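Local coordinates for MutT related protein (Methanosarcina mazei, PDB 3GRN) that is a MutT-related protein of the Nudix family that probably acts as a hydrolase, perhaps on nucleoside diphosphate derivatives, at residues Tyr7-Tyr12 with Ile86-Asp91; Ala13-Glu18 with Gly93-Asp98; Leu23-Ser28 with Tyr103-Tyr108; Arg32-Lys37 with Phe78-Lys83. All coordinates share one frame; numbering follows the deposited sequence. Where two conformers were deposited one is given.

Contact 1. Residues Tyr7-Tyr12 with Ile86-Asp91; sequences YIISVY and IAIVFD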
loop_
_atom_site.group_PDB
_atom_site.type_symbol
_atom_site.label_atom_id
_atom_site.label_comp_id
_atom_site.label_asym_id
_atom_site.label_seq_id
_atom_site.Cartn_x
_atom_site.Cartn_y
_atom_site.Cartn_z
ATOM N N TYR A 7 -13.209 -14.630 1.605
ATOM C CA TYR A 7 -12.068 -14.685 2.537
ATOM C C TYR A 7 -10.835 -14.138 1.843
ATOM O O TYR A 7 -10.675 -14.327 0.630
ATOM C CB TYR A 7 -11.772 -16.117 2.989
ATOM C CG TYR A 7 -12.731 -16.689 3.983
ATOM C CD1 TYR A 7 -12.489 -16.554 5.357
ATOM C CD2 TYR A 7 -13.866 -17.392 3.569
ATOM C CE1 TYR A 7 -13.372 -17.088 6.298
ATOM C CE2 TYR A 7 -14.760 -17.935 4.495
ATOM C CZ TYR A 7 -14.514 -17.767 5.860
ATOM O OH TYR A 7 -15.387 -18.287 6.786
ATOM N N ILE A 8 -9.955 -13.477 2.609
ATOM C CA ILE A 8 -8.635 -13.100 2.123
ATOM C C ILE A 8 -7.601 -13.522 3.151
ATOM O O ILE A 8 -7.946 -13.721 4.330
ATOM C CB ILE A 8 -8.488 -11.588 1.815
ATOM C CG1 ILE A 8 -8.575 -10.771 3.098
ATOM C CG2 ILE A 8 -9.541 -11.139 0.739
ATOM C CD1 ILE A 8 -7.849 -9.469 3.065
ATOM N N ILE A 9 -6.363 -13.726 2.676
ATOM C CA ILE A 9 -5.251 -14.112 3.558
ATOM C C ILE A 9 -4.395 -12.866 3.814
ATOM O O ILE A 9 -4.023 -12.134 2.875
ATOM C CB ILE A 9 -4.359 -15.257 2.936
ATOM C CG1 ILE A 9 -5.204 -16.457 2.487
ATOM C CG2 ILE A 9 -3.217 -15.685 3.918
ATOM C CD1 ILE A 9 -6.009 -17.121 3.603
ATOM N N SER A 10 -4.087 -12.634 5.083
ATOM C CA SER A 10 -3.192 -11.559 5.476
ATOM C C SER A 10 -2.080 -12.129 6.325
ATOM O O SER A 10 -2.183 -13.261 6.810
ATOM C CB SER A 10 -3.928 -10.454 6.234
ATOM O OG SER A 10 -4.822 -9.764 5.372
ATOM N N VAL A 11 -0.997 -11.371 6.448
ATOM C CA VAL A 11 0.121 -11.740 7.320
ATOM C C VAL A 11 0.533 -10.573 8.227
ATOM O O VAL A 11 0.528 -9.412 7.811
ATOM C CB VAL A 11 1.333 -12.246 6.501
ATOM C CG1 VAL A 11 1.046 -13.615 5.897
ATOM C CG2 VAL A 11 1.682 -11.258 5.368
ATOM N N TYR A 12 0.861 -10.886 9.471
ATOM C CA TYR A 12 1.364 -9.885 10.438
ATOM C C TYR A 12 2.698 -10.309 11.043
ATOM O O TYR A 12 3.026 -11.509 11.068
ATOM C CB TYR A 12 0.330 -9.603 11.522
ATOM C CG TYR A 12 -0.916 -8.985 10.927
ATOM C CD1 TYR A 12 -0.952 -7.618 10.633
ATOM C CD2 TYR A 12 -2.020 -9.760 10.594
ATOM C CE1 TYR A 12 -2.078 -7.014 10.059
ATOM C CE2 TYR A 12 -3.165 -9.155 9.990
ATOM C CZ TYR A 12 -3.163 -7.783 9.722
ATOM O OH TYR A 12 -4.259 -7.158 9.154
ATOM N N ILE A 86 -8.269 -14.055 7.198
ATOM C CA ILE A 86 -7.555 -15.130 7.881
ATOM C C ILE A 86 -6.112 -14.652 7.882
ATOM O O ILE A 86 -5.503 -14.486 6.805
ATOM C CB ILE A 86 -7.581 -16.453 7.093
ATOM C CG1 ILE A 86 -9.005 -17.017 6.969
ATOM C CG2 ILE A 86 -6.662 -17.482 7.780
ATOM C CD1 ILE A 86 -9.158 -17.993 5.792
ATOM N N ALA A 87 -5.572 -14.416 9.068
ATOM C CA ALA A 87 -4.240 -13.813 9.151
ATOM C C ALA A 87 -3.262 -14.712 9.903
ATOM O O ALA A 87 -3.595 -15.282 10.948
ATOM C CB ALA A 87 -4.304 -12.473 9.790
ATOM N N ILE A 88 -2.070 -14.846 9.338
ATOM C CA ILE A 88 -1.026 -15.656 9.954
ATOM C C ILE A 88 0.016 -14.701 10.534
ATOM O O ILE A 88 0.462 -13.748 9.858
ATOM C CB ILE A 88 -0.412 -16.696 8.964
ATOM C CG1 ILE A 88 -1.490 -17.672 8.453
ATOM C CG2 ILE A 88 0.669 -17.519 9.649
ATOM C CD1 ILE A 88 -2.227 -17.218 7.216
ATOM N N VAL A 89 0.384 -14.948 11.793
ATOM C CA VAL A 89 1.283 -14.054 12.520
ATOM C C VAL A 89 2.653 -14.729 12.592
ATOM O O VAL A 89 2.753 -15.894 12.992
ATOM C CB VAL A 89 0.776 -13.716 13.939
ATOM C CG1 VAL A 89 1.743 -12.769 14.584
ATOM C CG2 VAL A 89 -0.631 -13.075 13.897
ATOM N N PHE A 90 3.681 -13.999 12.170
ATOM C CA PHE A 90 5.051 -14.482 12.164
ATOM C C PHE A 90 5.870 -13.794 13.235
ATOM O O PHE A 90 5.634 -12.615 13.556
ATOM C CB PHE A 90 5.681 -14.219 10.797
ATOM C CG PHE A 90 5.189 -15.148 9.733
ATOM C CD1 PHE A 90 5.865 -16.345 9.479
ATOM C CD2 PHE A 90 4.060 -14.826 8.975
ATOM C CE1 PHE A 90 5.413 -17.213 8.494
ATOM C CE2 PHE A 90 3.589 -15.698 8.000
ATOM C CZ PHE A 90 4.253 -16.892 7.754
ATOM N N ASP A 91 6.827 -14.532 13.789
ATOM C CA ASP A 91 7.721 -13.957 14.759
ATOM C C ASP A 91 8.909 -13.348 14.010
ATOM O O ASP A 91 9.627 -14.029 13.274
ATOM C CB ASP A 91 8.140 -15.003 15.799
ATOM C CG ASP A 91 8.728 -14.372 17.052
ATOM O OD1 ASP A 91 9.660 -13.554 16.927
ATOM O OD2 ASP A 91 8.263 -14.700 18.167
#
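Ile9 and Ile86 pair on one side of the sheet, and their side chains cross obliquely. CD1 of Ile9 comes within 3.9 Å of CB of Ile86. The other branch of Ile9 reaches the next residue on that face: its CG2 lies 3.8 Å from CD1 of Ile88. Trimming Ile9 to an alanine would probably open a gap beside Ile86 and Ile88 and weaken the packing on Leu51 of helix 51-63. The tip of Ile86 also meets the Tyr7 ring, with CD1 of Ile86 3.7 Å from CD1 of Tyr7. Farther along the same side, Val11 puts CG1 at the edge of the Phe90 ring. The backbones form a parallel pair, strands 7-16 and 84-94, in the mixed sheet of the Nudix fold. Five N-H...O bonds join residues 7-12 to 86-91, among them Ile86 N to Ile8 O at 2.9 Å and Phe90 N to Tyr12 O at 2.8 Å. Ser10, Ala87, Tyr12 and Val89 point to the other side. There CG of Tyr12 is anti to its carbonyl carbon (chi1 -64°). The ring runs back toward Ala87. Its edge meets CB of Ala87, 3.5 Å from CE2 of Tyr12, and Phe126 packs edge-to-face with this ring.

Contact 2. Residues Ala13-Glu18 with Gly93-Asp98; sequences ALIRNE and GYVVAD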
loop_
_atom_site.group_PDB
_atom_site.type_symbol
_atom_site.label_atom_id
_atom_site.label_comp_id
_atom_site.label_asym_id
_atom_site.label_seq_id
_atom_site.Cartn_x
_atom_site.Cartn_y
_atom_site.Cartn_z
ATOM N N ALA A 13 3.476 -9.314 11.514
ATOM C CA ALA A 13 4.777 -9.610 12.153
ATOM C C ALA A 13 4.816 -9.139 13.586
ATOM O O ALA A 13 4.366 -8.031 13.885
ATOM C CB ALA A 13 5.907 -8.963 11.389
ATOM N N LEU A 14 5.354 -9.990 14.463
ATOM C CA LEU A 14 5.669 -9.614 15.840
ATOM C C LEU A 14 7.137 -9.210 15.864
ATOM O O LEU A 14 8.031 -10.057 15.759
ATOM C CB LEU A 14 5.483 -10.789 16.804
ATOM C CG LEU A 14 4.074 -11.294 17.029
ATOM C CD1 LEU A 14 4.129 -12.512 17.977
ATOM C CD2 LEU A 14 3.163 -10.215 17.589
ATOM N N ILE A 15 7.366 -7.915 16.004
ATOM C CA ILE A 15 8.721 -7.376 15.958
ATOM C C ILE A 15 8.985 -6.723 17.293
ATOM O O ILE A 15 8.245 -5.823 17.671
ATOM C CB ILE A 15 8.852 -6.339 14.840
ATOM C CG1 ILE A 15 8.616 -7.012 13.482
ATOM C CG2 ILE A 15 10.211 -5.665 14.878
ATOM C CD1 ILE A 15 8.622 -6.073 12.329
ATOM N N ARG A 16 10.070 -7.145 17.955
ATOM C CA ARG A 16 10.418 -6.626 19.286
ATOM C C ARG A 16 11.688 -5.785 19.274
ATOM O O ARG A 16 12.545 -5.960 18.414
ATOM C CB ARG A 16 10.596 -7.766 20.298
ATOM C CG ARG A 16 9.411 -8.695 20.419
ATOM C CD ARG A 16 9.849 -9.945 21.150
ATOM N NE ARG A 16 8.912 -11.049 20.986
ATOM C CZ ARG A 16 8.881 -11.864 19.937
ATOM N NH1 ARG A 16 9.734 -11.712 18.925
ATOM N NH2 ARG A 16 7.980 -12.834 19.897
ATOM N N ASN A 17 11.788 -4.876 20.242
ATOM C CA ASN A 17 13.001 -4.089 20.432
ATOM C C ASN A 17 13.903 -4.760 21.460
ATOM O O ASN A 17 13.584 -5.849 21.952
ATOM C CB ASN A 17 12.681 -2.629 20.817
ATOM C CG ASN A 17 11.914 -2.485 22.146
ATOM O OD1 ASN A 17 11.727 -3.436 22.908
ATOM N ND2 ASN A 17 11.468 -1.264 22.418
ATOM N N GLU A 18 14.999 -4.087 21.813
ATOM C CA GLU A 18 15.952 -4.585 22.819
ATOM C C GLU A 18 15.305 -4.923 24.170
ATOM O O GLU A 18 15.785 -5.806 24.891
ATOM C CB GLU A 18 17.079 -3.571 23.031
ATOM C CG GLU A 18 17.674 -3.026 21.734
ATOM C CD GLU A 18 17.112 -1.658 21.331
ATOM O OE1 GLU A 18 15.883 -1.533 21.124
ATOM O OE2 GLU A 18 17.909 -0.702 21.204
ATOM N N GLY A 93 11.301 -11.571 15.589
ATOM C CA GLY A 93 12.493 -11.563 16.441
ATOM C C GLY A 93 12.700 -10.233 17.132
ATOM O O GLY A 93 11.737 -9.532 17.444
ATOM N N TYR A 94 13.969 -9.894 17.370
ATOM C CA TYR A 94 14.361 -8.680 18.087
ATOM C C TYR A 94 15.225 -7.840 17.168
ATOM O O TYR A 94 16.192 -8.355 16.590
ATOM C CB TYR A 94 15.161 -9.021 19.356
ATOM C CG TYR A 94 14.381 -9.728 20.439
ATOM C CD1 TYR A 94 13.949 -9.040 21.561
ATOM C CD2 TYR A 94 14.096 -11.097 20.350
ATOM C CE1 TYR A 94 13.236 -9.678 22.568
ATOM C CE2 TYR A 94 13.377 -11.747 21.346
ATOM C CZ TYR A 94 12.957 -11.028 22.456
ATOM O OH TYR A 94 12.245 -11.648 23.454
ATOM N N VAL A 95 14.868 -6.561 17.022
ATOM C CA VAL A 95 15.575 -5.635 16.134
ATOM C C VAL A 95 15.988 -4.326 16.805
ATOM O O VAL A 95 15.417 -3.903 17.810
ATOM C CB VAL A 95 14.775 -5.272 14.826
ATOM C CG1 VAL A 95 14.393 -6.519 14.015
ATOM C CG2 VAL A 95 13.554 -4.400 15.141
ATOM N N VAL A 96 16.990 -3.692 16.215
ATOM C CA VAL A 96 17.383 -2.350 16.580
ATOM C C VAL A 96 17.148 -1.569 15.295
ATOM O O VAL A 96 17.912 -1.695 14.333
ATOM C CB VAL A 96 18.889 -2.276 17.014
ATOM C CG1 VAL A 96 19.253 -0.861 17.425
ATOM C CG2 VAL A 96 19.188 -3.263 18.156
ATOM N N ALA A 97 16.054 -0.811 15.259
ATOM C CA ALA A 97 15.679 -0.072 14.062
ATOM C C ALA A 97 14.998 1.239 14.403
ATOM O O ALA A 97 14.279 1.337 15.397
ATOM C CB ALA A 97 14.770 -0.930 13.170
ATOM N N ASP A 98 15.257 2.261 13.592
ATOM C CA ASP A 98 14.469 3.478 13.639
ATOM C C ASP A 98 13.342 3.320 12.632
ATOM O O ASP A 98 13.574 3.362 11.418
ATOM C CB ASP A 98 15.317 4.714 13.316
ATOM C CG ASP A 98 16.026 5.258 14.546
ATOM O OD1 ASP A 98 15.616 6.329 15.041
ATOM O OD2 ASP A 98 16.970 4.597 15.029
#
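Arg16 and Tyr94 form a parallel bridge near the ends of strands 7-16 and 84-94, in the mixed sheet of the Nudix fold. Two backbone hydrogen bonds frame this pair. Arg16 N donates to Gly93 O at 3.0 Å, and Val95 N donates to Arg16 O at 2.8 Å. Gly93 has a positive phi of 81°, which favours glycine. Beyond the bridge, CA of Asn17 makes a CA-H...O contact with Val95 O.

The aromatic contact is a CH-pi interaction. CD of Arg16 sits over one face of the Tyr94 ring, 3.9 Å from its centroid and offset toward the rim. The guanidinium plane lies 26° from the ring plane. At the ring's edge, CD1 of Tyr94 is 3.2 Å from Asn17 O.

Apolar contacts flank the bridge. CG2 of Ile15 meets CG2 of Val95 at 3.6 Å, and Trp110 packs against both side chains. At the surface, CG of Glu18 touches CG2 of Val96.

The charged end of Arg16 has its main partner in Asp91, through a salt bridge from NH2. The other terminal nitrogen, NH1 of Arg16, makes a weak hydrogen bond of 3.3 Å to Gly93 O.

Contact 3. Residues Leu23-Ser28 with Tyr103-Tyr108; sequences LLLRRS and YEHIEY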
loop_
_atom_site.group_PDB
_atom_site.type_symbol
_atom_site.label_atom_id
_atom_site.label_comp_id
_atom_site.label_asym_id
_atom_site.label_seq_id
_atom_site.Cartn_x
_atom_site.Cartn_y
_atom_site.Cartn_z
ATOM N N LEU A 23 6.251 -3.875 18.351
ATOM C CA LEU A 23 5.985 -2.756 17.451
ATOM C C LEU A 23 4.522 -2.726 17.035
ATOM O O LEU A 23 4.032 -3.661 16.375
ATOM C CB LEU A 23 6.883 -2.848 16.204
ATOM C CG LEU A 23 6.716 -1.713 15.174
ATOM C CD1 LEU A 23 6.878 -0.310 15.759
ATOM C CD2 LEU A 23 7.622 -1.926 13.946
ATOM N N LEU A 24 3.831 -1.647 17.413
ATOM C CA LEU A 24 2.476 -1.388 16.914
ATOM C C LEU A 24 2.460 -0.120 16.060
ATOM O O LEU A 24 3.261 0.789 16.272
ATOM C CB LEU A 24 1.452 -1.263 18.043
ATOM C CG LEU A 24 1.437 -2.346 19.108
ATOM C CD1 LEU A 24 0.268 -2.098 20.050
ATOM C CD2 LEU A 24 1.336 -3.711 18.493
ATOM N N LEU A 25 1.542 -0.072 15.106
ATOM C CA LEU A 25 1.433 1.054 14.186
ATOM C C LEU A 25 -0.006 1.531 14.188
ATOM O O LEU A 25 -0.918 0.712 14.203
ATOM C CB LEU A 25 1.754 0.575 12.773
ATOM C CG LEU A 25 3.045 -0.207 12.552
ATOM C CD1 LEU A 25 3.112 -0.625 11.062
ATOM C CD2 LEU A 25 4.213 0.649 12.915
ATOM N N ARG A 26 -0.216 2.844 14.149
ATOM C CA ARG A 26 -1.583 3.368 14.060
ATOM C C ARG A 26 -1.935 3.718 12.634
ATOM O O ARG A 26 -1.215 4.475 12.009
ATOM C CB ARG A 26 -1.773 4.575 14.975
ATOM C CG ARG A 26 -3.227 5.019 15.013
ATOM C CD ARG A 26 -3.549 5.871 16.204
ATOM N NE ARG A 26 -3.314 7.281 15.950
ATOM C CZ ARG A 26 -4.163 8.110 15.334
ATOM N NH1 ARG A 26 -3.824 9.380 15.173
ATOM N NH2 ARG A 26 -5.335 7.690 14.856
ATOM N N ARG A 27 -3.062 3.210 12.147
ATOM C CA ARG A 27 -3.470 3.312 10.755
ATOM C C ARG A 27 -3.918 4.735 10.402
ATOM O O ARG A 27 -4.463 5.427 11.252
ATOM C CB ARG A 27 -4.608 2.341 10.468
ATOM C CG ARG A 27 -4.240 0.872 10.640
ATOM C CD ARG A 27 -5.457 -0.065 10.493
ATOM N NE ARG A 27 -6.045 -0.052 9.148
ATOM C CZ ARG A 27 -5.580 -0.738 8.103
ATOM N NH1 ARG A 27 -4.503 -1.505 8.225
ATOM N NH2 ARG A 27 -6.182 -0.647 6.922
ATOM N N SER A 28 -3.684 5.142 9.150
ATOM C CA SER A 28 -4.094 6.476 8.699
ATOM C C SER A 28 -5.617 6.582 8.588
ATOM O O SER A 28 -6.318 5.558 8.460
ATOM C CB SER A 28 -3.457 6.836 7.371
ATOM O OG SER A 28 -4.034 6.097 6.314
ATOM N N TYR A 103 2.484 6.242 4.022
ATOM C CA TYR A 103 1.124 6.808 3.997
ATOM C C TYR A 103 0.108 5.969 4.769
ATOM O O TYR A 103 -0.927 6.492 5.184
ATOM C CB TYR A 103 0.633 6.958 2.542
ATOM C CG TYR A 103 0.445 5.662 1.771
ATOM C CD1 TYR A 103 -0.839 5.099 1.599
ATOM C CD2 TYR A 103 1.521 5.036 1.139
ATOM C CE1 TYR A 103 -1.026 3.925 0.855
ATOM C CE2 TYR A 103 1.345 3.857 0.387
ATOM C CZ TYR A 103 0.073 3.305 0.260
ATOM O OH TYR A 103 -0.101 2.142 -0.476
ATOM N N GLU A 104 0.407 4.681 4.959
ATOM C CA GLU A 104 -0.546 3.754 5.594
ATOM C C GLU A 104 -0.714 3.992 7.092
ATOM O O GLU A 104 -1.732 3.603 7.675
ATOM C CB GLU A 104 -0.155 2.294 5.310
ATOM C CG GLU A 104 -0.235 1.914 3.825
ATOM C CD GLU A 104 -0.215 0.408 3.579
ATOM O OE1 GLU A 104 0.640 -0.295 4.172
ATOM O OE2 GLU A 104 -1.051 -0.070 2.776
ATOM N N HIS A 105 0.285 4.608 7.730
ATOM C CA HIS A 105 0.279 4.746 9.179
ATOM C C HIS A 105 0.739 6.114 9.649
ATOM O O HIS A 105 1.593 6.729 9.007
ATOM C CB HIS A 105 1.128 3.670 9.861
ATOM C CG HIS A 105 0.669 2.271 9.597
ATOM N ND1 HIS A 105 1.229 1.480 8.616
ATOM C CD2 HIS A 105 -0.295 1.522 10.183
ATOM C CE1 HIS A 105 0.632 0.302 8.609
ATOM N NE2 HIS A 105 -0.291 0.298 9.553
ATOM N N ILE A 106 0.181 6.588 10.761
ATOM C CA ILE A 106 0.493 7.947 11.247
ATOM C C ILE A 106 1.449 8.020 12.429
ATOM O O ILE A 106 2.131 9.028 12.632
ATOM C CB ILE A 106 -0.778 8.782 11.542
ATOM C CG1 ILE A 106 -1.773 7.995 12.405
ATOM C CG2 ILE A 106 -1.396 9.275 10.230
ATOM C CD1 ILE A 106 -3.229 8.315 12.045
ATOM N N GLU A 107 1.505 6.945 13.206
ATOM C CA GLU A 107 2.452 6.832 14.302
ATOM C C GLU A 107 2.774 5.387 14.642
ATOM O O GLU A 107 2.113 4.467 14.174
ATOM C CB GLU A 107 1.996 7.582 15.559
ATOM C CG GLU A 107 0.593 7.285 16.015
ATOM C CD GLU A 107 0.036 8.381 16.918
ATOM O OE1 GLU A 107 0.832 9.123 17.536
ATOM O OE2 GLU A 107 -1.201 8.501 17.000
ATOM N N TYR A 108 3.800 5.220 15.461
ATOM C CA TYR A 108 4.172 3.899 15.944
ATOM C C TYR A 108 4.503 3.978 17.411
ATOM O O TYR A 108 4.737 5.057 17.944
ATOM C CB TYR A 108 5.354 3.316 15.159
ATOM C CG TYR A 108 6.666 4.023 15.409
ATOM C CD1 TYR A 108 7.506 3.630 16.461
ATOM C CD2 TYR A 108 7.052 5.108 14.619
ATOM C CE1 TYR A 108 8.713 4.283 16.710
ATOM C CE2 TYR A 108 8.256 5.768 14.852
ATOM C CZ TYR A 108 9.078 5.356 15.910
ATOM O OH TYR A 108 10.278 5.991 16.168
HETATM O O HOH W 1 -3.526 6.758 3.636
#
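Arg26 meets Glu107 and Ile106 along much of its length. Its CB is 3.7 Å from CG of Glu107. CG is anti to the backbone N (chi1 -173°), and the chain bends at chi3, which places NE. CD then passes close to OE2 of Glu107. NE donates a nearly straight bond of 2.7 Å to OE2 of Glu107. OE2 accepts it on its anti lone pair and lies close to the guanidinium plane; the guanidinium and carboxylate planes are 57° apart. NH1 adds a weak bond to the same oxygen. The methyl CD1 of Ile106 covers one guanidinium face, 3.4 Å from CZ of Arg26. NH2 turns to Glu29 and Gly36 O. The grip on the guanidinium thus comes from several directions and is likely to limit its rotation.

On the other side of the strand, CD1 of Leu25 sits over the centre of the His105 ring, 3.7 Å from its centroid. The backbone bond from Ile106 N to Arg26 O is 2.8 Å. A water bridges OG of Ser28 and Tyr103 O. Tyr103 itself reaches Asn34 of the second subunit. The antiparallel pairing of strands 22-27 and 105-111, with a corner at Ile106, forms one margin of the Nudix mixed sheet.

Contact 4. Residues Arg32-Lys37 with Phe78-Lys83; sequences RTNAGK and FELTEK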
loop_
_atom_site.group_PDB
_atom_site.type_symbol
_atom_site.label_atom_id
_atom_site.label_comp_id
_atom_site.label_asym_id
_atom_site.label_seq_id
_atom_site.Cartn_x
_atom_site.Cartn_y
_atom_site.Cartn_z
ATOM N N ARG A 32 -9.465 2.537 3.983
ATOM C CA ARG A 32 -10.788 1.970 3.718
ATOM C C ARG A 32 -11.308 1.116 4.890
ATOM O O ARG A 32 -12.491 1.168 5.223
ATOM C CB ARG A 32 -10.732 1.156 2.415
ATOM C CG ARG A 32 -11.966 0.339 2.111
ATOM C CD ARG A 32 -11.778 -0.468 0.838
ATOM N NE ARG A 32 -13.052 -0.853 0.228
ATOM C CZ ARG A 32 -13.778 -0.070 -0.572
ATOM N NH1 ARG A 32 -13.369 1.162 -0.867
ATOM N NH2 ARG A 32 -14.920 -0.520 -1.076
ATOM N N THR A 33 -10.408 0.347 5.509
ATOM C CA THR A 33 -10.730 -0.544 6.629
ATOM C C THR A 33 -10.002 -0.065 7.887
ATOM O O THR A 33 -8.844 0.372 7.805
ATOM C CB THR A 33 -10.294 -2.007 6.316
ATOM O OG1 THR A 33 -8.864 -2.087 6.242
ATOM C CG2 THR A 33 -10.872 -2.485 4.980
ATOM N N ASN A 34 -10.668 -0.137 9.042
ATOM C CA ASN A 34 -10.038 0.168 10.355
ATOM C C ASN A 34 -9.243 1.471 10.412
ATOM O O ASN A 34 -8.162 1.522 11.013
ATOM C CB ASN A 34 -9.112 -0.980 10.803
ATOM C CG ASN A 34 -9.826 -2.057 11.585
ATOM O OD1 ASN A 34 -10.673 -1.783 12.442
ATOM N ND2 ASN A 34 -9.455 -3.303 11.319
ATOM N N ALA A 35 -9.783 2.520 9.796
ATOM C CA ALA A 35 -9.113 3.816 9.732
ATOM C C ALA A 35 -8.842 4.361 11.141
ATOM O O ALA A 35 -9.700 4.306 12.003
ATOM C CB ALA A 35 -9.964 4.781 8.931
ATOM N N GLY A 36 -7.619 4.808 11.390
ATOM C CA GLY A 36 -7.286 5.381 12.696
ATOM C C GLY A 36 -6.938 4.462 13.844
ATOM O O GLY A 36 -6.537 4.952 14.896
ATOM N N LYS A 37 -7.085 3.142 13.664
ATOM C CA LYS A 37 -6.865 2.191 14.769
ATOM C C LYS A 37 -5.422 1.641 14.824
ATOM O O LYS A 37 -4.732 1.625 13.805
ATOM C CB LYS A 37 -7.874 1.038 14.694
ATOM C CG LYS A 37 -9.339 1.472 14.859
ATOM C CD LYS A 37 -10.235 0.309 15.288
ATOM C CE LYS A 37 -11.658 0.774 15.650
ATOM N NZ LYS A 37 -12.431 1.362 14.497
ATOM N N PHE A 78 -10.714 -12.473 11.557
ATOM C CA PHE A 78 -11.713 -11.446 11.890
ATOM C C PHE A 78 -12.520 -11.065 10.660
ATOM O O PHE A 78 -12.027 -11.145 9.516
ATOM C CB PHE A 78 -11.078 -10.196 12.528
ATOM C CG PHE A 78 -9.978 -9.566 11.721
ATOM C CD1 PHE A 78 -10.231 -8.507 10.865
ATOM C CD2 PHE A 78 -8.640 -10.016 11.860
ATOM C CE1 PHE A 78 -9.206 -7.914 10.124
ATOM C CE2 PHE A 78 -7.620 -9.438 11.135
ATOM C CZ PHE A 78 -7.899 -8.376 10.258
ATOM N N GLU A 79 -13.751 -10.640 10.924
ATOM C CA GLU A 79 -14.652 -10.232 9.864
ATOM C C GLU A 79 -14.656 -8.709 9.677
ATOM O O GLU A 79 -14.720 -7.937 10.640
ATOM C CB GLU A 79 -16.057 -10.756 10.153
ATOM C CG GLU A 79 -17.076 -10.445 9.072
ATOM C CD GLU A 79 -18.430 -11.106 9.303
ATOM O OE1 GLU A 79 -18.718 -11.544 10.440
ATOM O OE2 GLU A 79 -19.209 -11.194 8.336
ATOM N N LEU A 80 -14.592 -8.277 8.430
ATOM C CA LEU A 80 -14.793 -6.866 8.112
ATOM C C LEU A 80 -16.071 -6.761 7.300
ATOM O O LEU A 80 -16.652 -7.778 6.917
ATOM C CB LEU A 80 -13.620 -6.326 7.315
ATOM C CG LEU A 80 -12.241 -6.374 7.996
ATOM C CD1 LEU A 80 -11.146 -5.939 7.018
ATOM C CD2 LEU A 80 -12.218 -5.493 9.242
ATOM N N THR A 81 -16.503 -5.534 7.017
ATOM C CA THR A 81 -17.739 -5.386 6.286
ATOM C C THR A 81 -17.701 -6.076 4.898
ATOM O O THR A 81 -18.687 -6.700 4.494
ATOM C CB THR A 81 -18.234 -3.905 6.235
ATOM O OG1 THR A 81 -19.494 -3.887 5.567
ATOM C CG2 THR A 81 -17.247 -3.017 5.482
ATOM N N GLU A 82 -16.574 -6.001 4.179
ATOM C CA GLU A 82 -16.619 -6.547 2.824
ATOM C C GLU A 82 -15.820 -7.827 2.589
ATOM O O GLU A 82 -15.876 -8.380 1.494
ATOM C CB GLU A 82 -16.299 -5.476 1.786
ATOM C CG GLU A 82 -14.850 -5.166 1.643
ATOM C CD GLU A 82 -14.616 -3.737 1.198
ATOM O OE1 GLU A 82 -15.397 -3.226 0.356
ATOM O OE2 GLU A 82 -13.642 -3.132 1.697
ATOM N N LYS A 83 -15.128 -8.306 3.627
ATOM C CA LYS A 83 -14.366 -9.557 3.539
ATOM C C LYS A 83 -14.110 -10.133 4.937
ATOM O O LYS A 83 -14.182 -9.399 5.932
ATOM C CB LYS A 83 -13.033 -9.319 2.826
ATOM C CG LYS A 83 -12.077 -8.387 3.592
ATOM C CD LYS A 83 -11.098 -7.728 2.649
ATOM C CE LYS A 83 -10.480 -6.507 3.293
ATOM N NZ LYS A 83 -11.437 -5.367 3.258
#
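Arg32 grips Glu82 side-on, with two nitrogens on two oxygens, across two parts of the chain whose backbones stay well apart. NE of Arg32 donates to OE2 of Glu82 at 2.8 Å. NH2 of Arg32 donates to OE1 of Glu82 at 3.1 Å. Both oxygens use their syn lone pairs, and the guanidinium and carboxylate planes are only 6° apart. The two groups therefore meet as a nearly flat pair. The Arg32 chain is extended from CG to NE and reaches across to Glu82; CG is anti to the backbone N (chi1 171°).

Glu82 has a second partner within its own turn. NZ of Lys83 is 3.5 Å from OE2 of Glu82, so one carboxylate serves two cations in a salt-bridge network. A glutamine in place of Glu82 would probably leave Arg32 and Lys83 without the negative charge between them.

Beside the salt bridge, Thr33 and Asn34 pack on Leu80. CG2 of Thr33 makes an apolar contact with CD1 of Leu80 at 4.0 Å. NZ of Lys83 comes close to the same methyl, 3.4 Å from CG2 of Thr33. ND2 of Asn34 is 4.1 Å from CD2 of Leu80. The tight turn at 80-83 is closed by Leu80 N bonding to Lys83 O at 2.8 Å.

Residues 34-37 form a type II beta turn in the loop between strands 22-27 and 38-44. Arg27 of the first strand bonds Thr33 O. Residues 78-83 end strand 72-79 and turn toward strand 84-94, where Leu80 packs on Val85. Lys83 also lies on Ile8 of strand 7-16, and Met119 of the second subunit packs on Arg32.

In the fold
From the N terminus, strand 7-16 enters contact 1 and then contact 2. Both are closed when strand 84-94 returns, over 70 residues later. They follow each other along the same two strands and touch where Phe90 O meets Leu14 N. Strand 22-27 comes next and meets residues 103-108 in contact 3. The loops of contacts 1, 2 and 3 all cross one another, since their segments alternate. Ile15 and Leu23 link contacts 2 and 3 through the backbone. Contact 4 is the shortest closure, and its loop lies within the other three. It ties the loop between strands 22-27 and 38-44 to the turn between strands 72-79 and 84-94.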